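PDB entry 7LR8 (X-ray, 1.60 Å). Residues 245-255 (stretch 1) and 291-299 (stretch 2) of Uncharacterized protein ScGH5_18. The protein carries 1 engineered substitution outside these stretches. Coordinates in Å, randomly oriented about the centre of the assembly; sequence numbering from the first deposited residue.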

# COMPACT_ATOMS: atom_id res chain seq x y z
N HIS B 245 23.85 -2.44 25.49
CA HIS B 245 22.89 -3.31 24.83
C HIS B 245 23.37 -3.73 23.45
O HIS B 245 23.21 -4.89 23.05
CB HIS B 245 21.52 -2.62 24.75
CG HIS B 245 20.46 -3.49 24.14
ND1 HIS B 245 20.26 -3.58 22.77
CD2 HIS B 245 19.59 -4.36 24.71
CE1 HIS B 245 19.29 -4.44 22.53
NE2 HIS B 245 18.88 -4.94 23.69
N ALA B 246 23.98 -2.81 22.70
CA ALA B 246 24.42 -3.17 21.35
C ALA B 246 25.59 -4.15 21.38
O ALA B 246 25.63 -5.09 20.58
CB ALA B 246 24.77 -1.91 20.56
N ALA B 247 26.55 -3.94 22.29
CA ALA B 247 27.64 -4.91 22.46
C ALA B 247 27.10 -6.26 22.90
O ALA B 247 27.61 -7.31 22.51
CB ALA B 247 28.66 -4.38 23.48
N TYR B 248 26.05 -6.26 23.74
CA TYR B 248 25.42 -7.52 24.12
C TYR B 248 24.89 -8.28 22.91
O TYR B 248 25.09 -9.50 22.79
CB TYR B 248 24.28 -7.25 25.08
CG TYR B 248 23.41 -8.45 25.38
CD1 TYR B 248 23.95 -9.61 25.90
CD2 TYR B 248 22.04 -8.39 25.19
CE1 TYR B 248 23.15 -10.71 26.20
CE2 TYR B 248 21.23 -9.47 25.50
CZ TYR B 248 21.79 -10.62 26.00
OH TYR B 248 20.98 -11.70 26.30
N LEU B 249 24.14 -7.60 22.04
CA LEU B 249 23.59 -8.31 20.88
C LEU B 249 24.71 -8.86 20.01
O LEU B 249 24.60 -9.96 19.46
CB LEU B 249 22.68 -7.39 20.08
CG LEU B 249 21.27 -7.13 20.60
CD1 LEU B 249 20.51 -6.30 19.58
CD2 LEU B 249 20.54 -8.44 20.89
N VAL B 250 25.81 -8.10 19.89
CA VAL B 250 26.95 -8.55 19.10
C VAL B 250 27.50 -9.86 19.66
O VAL B 250 27.68 -10.84 18.93
CB VAL B 250 28.04 -7.46 19.05
CG1 VAL B 250 29.39 -8.02 18.56
CG2 VAL B 250 27.58 -6.29 18.18
N GLU B 251 27.76 -9.89 20.97
CA GLU B 251 28.37 -11.08 21.56
C GLU B 251 27.36 -12.22 21.68
O GLU B 251 27.74 -13.39 21.61
CB GLU B 251 28.98 -10.74 22.92
CG GLU B 251 30.17 -9.81 22.82
CD GLU B 251 31.24 -10.36 21.91
OE1 GLU B 251 31.62 -11.54 22.09
OE2 GLU B 251 31.72 -9.61 21.03
N LEU B 252 26.08 -11.89 21.87
CA LEU B 252 25.05 -12.93 21.92
C LEU B 252 24.93 -13.64 20.59
O LEU B 252 24.85 -14.88 20.53
CB LEU B 252 23.71 -12.32 22.32
CG LEU B 252 22.49 -13.25 22.37
CD1 LEU B 252 22.70 -14.31 23.44
CD2 LEU B 252 21.22 -12.46 22.63
N ALA B 253 24.93 -12.87 19.50
CA ALA B 253 24.73 -13.44 18.17
C ALA B 253 25.82 -14.45 17.82
O ALA B 253 25.58 -15.39 17.06
CB ALA B 253 24.67 -12.32 17.13
N LYS B 254 27.02 -14.27 18.39
CA LYS B 254 28.13 -15.17 18.13
C LYS B 254 27.87 -16.59 18.62
O LYS B 254 28.48 -17.53 18.10
CB LYS B 254 29.40 -14.62 18.78
CG LYS B 254 29.90 -13.33 18.12
CD LYS B 254 31.12 -12.77 18.82
CE LYS B 254 31.61 -11.53 18.08
NZ LYS B 254 32.76 -10.90 18.78
N ALA B 255 27.00 -16.77 19.63
CA ALA B 255 26.83 -18.11 20.19
C ALA B 255 26.35 -19.11 19.14
O ALA B 255 26.69 -20.30 19.23
CB ALA B 255 25.85 -18.08 21.36
N ALA B 291 31.52 0.69 23.70
CA ALA B 291 31.23 -0.66 24.14
C ALA B 291 31.25 -1.65 22.97
O ALA B 291 31.79 -2.75 23.10
CB ALA B 291 29.88 -0.71 24.85
N VAL B 292 30.71 -1.25 21.83
CA VAL B 292 30.68 -2.15 20.68
C VAL B 292 32.08 -2.36 20.12
O VAL B 292 32.47 -3.48 19.78
CB VAL B 292 29.71 -1.63 19.61
CG1 VAL B 292 29.85 -2.45 18.33
CG2 VAL B 292 28.29 -1.71 20.12
N LEU B 293 32.87 -1.29 20.03
CA LEU B 293 34.21 -1.43 19.48
C LEU B 293 35.16 -2.17 20.40
O LEU B 293 36.28 -2.48 19.99
CB LEU B 293 34.77 -0.04 19.13
CG LEU B 293 34.09 0.72 17.98
CD1 LEU B 293 34.83 2.02 17.70
CD2 LEU B 293 34.01 -0.13 16.72
N ASP B 294 34.75 -2.47 21.64
CA ASP B 294 35.47 -3.40 22.50
C ASP B 294 35.10 -4.86 22.22
O ASP B 294 35.52 -5.75 22.97
CB ASP B 294 35.21 -3.05 23.97
CG ASP B 294 36.20 -3.68 24.92
OD1 ASP B 294 37.42 -3.66 24.63
OD2 ASP B 294 35.75 -4.20 25.97
N CYS B 295 34.33 -5.12 21.18
CA CYS B 295 33.95 -6.46 20.74
C CYS B 295 34.70 -6.79 19.47
O CYS B 295 34.69 -5.98 18.54
CB CYS B 295 32.45 -6.54 20.47
SG CYS B 295 31.42 -6.28 21.92
N PRO B 296 35.37 -7.95 19.39
CA PRO B 296 36.07 -8.30 18.16
C PRO B 296 35.10 -8.75 17.08
O PRO B 296 33.95 -9.09 17.34
CB PRO B 296 36.99 -9.45 18.58
CG PRO B 296 36.84 -9.60 20.06
CD PRO B 296 35.53 -8.98 20.42
N GLU B 297 35.61 -8.76 15.84
CA GLU B 297 34.86 -9.26 14.68
C GLU B 297 33.56 -8.50 14.46
O GLU B 297 32.57 -9.07 13.99
CB GLU B 297 34.58 -10.77 14.80
CG GLU B 297 35.77 -11.66 14.44
CD GLU B 297 36.76 -11.83 15.58
OE1 GLU B 297 36.33 -11.95 16.74
OE2 GLU B 297 37.98 -11.87 15.30
N VAL B 298 33.54 -7.22 14.79
CA VAL B 298 32.41 -6.37 14.43
C VAL B 298 32.63 -5.93 12.99
O VAL B 298 33.64 -5.28 12.68
CB VAL B 298 32.31 -5.15 15.37
CG1 VAL B 298 31.30 -4.16 14.81
CG2 VAL B 298 31.95 -5.57 16.80
N TRP B 299 31.71 -6.31 12.11
CA TRP B 299 31.83 -5.90 10.71
C TRP B 299 31.77 -4.39 10.58
O TRP B 299 32.56 -3.78 9.84
CB TRP B 299 30.74 -6.55 9.86
CG TRP B 299 30.90 -6.29 8.39
CD1 TRP B 299 31.53 -7.10 7.49
CD2 TRP B 299 30.42 -5.16 7.65
NE1 TRP B 299 31.48 -6.55 6.24
CE2 TRP B 299 30.81 -5.35 6.30
CE3 TRP B 299 29.71 -4.01 7.99
CZ2 TRP B 299 30.51 -4.43 5.30
CZ3 TRP B 299 29.41 -3.10 6.99
CH2 TRP B 299 29.80 -3.32 5.67

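The contact is small, burying 369 Å², and three residues carry much of it: Ala247 on the helix of the first stretch, Val292 on the helix of the second stretch and Cys295 in the loop that follows.

Ala247 points its CB toward the second stretch, and its single methyl group lets the backbones come close: its CA lies 4.5 Å from the CA of Val292. From there the CB of Ala247 reaches the CB of Ala291 at 4.1 Å, the O of Ala291 at 3.5 Å and the SG of Cys295 at 3.7 Å. The small methyl groups of Ala247 and Ala291 meet directly, which suits the close packing here.

Val292 sets its CB sideways to the partner, yet its branched side chain still meets the helix. Its CG2 packs 3.6 Å from the CB of Ala246 and equally close to the N of Ala247, while its CG1 lies a looser 4.5 Å from the CG2 of Val250. A beta-branched residue suits this place because it offers two methyl groups close to the backbone.

Cys295 follows the helix, its N held by the O of Val292 at 2.8 Å. Its small, weakly polar SG can pack against the methyl of Ala247 in a buried site. Its CB lies 3.9 Å from the CG1 of Val250, which also touches the CG2 of Val298 at 4.0 Å.

Beyond this apolar patch the chemistry becomes polar. The OE2 of Glu251 lies 3.2 Å from the CB of Cys295. Lys254, extended with chi2 to chi4 all t, brings its NZ to the O of Pro296 in a 2.6 Å hydrogen bond, the only one across the contact. The same NZ forms a salt bridge with the OE2 of Glu251 at 2.8 Å, so a long cation satisfies a backbone carbonyl and a neighbouring carboxylate.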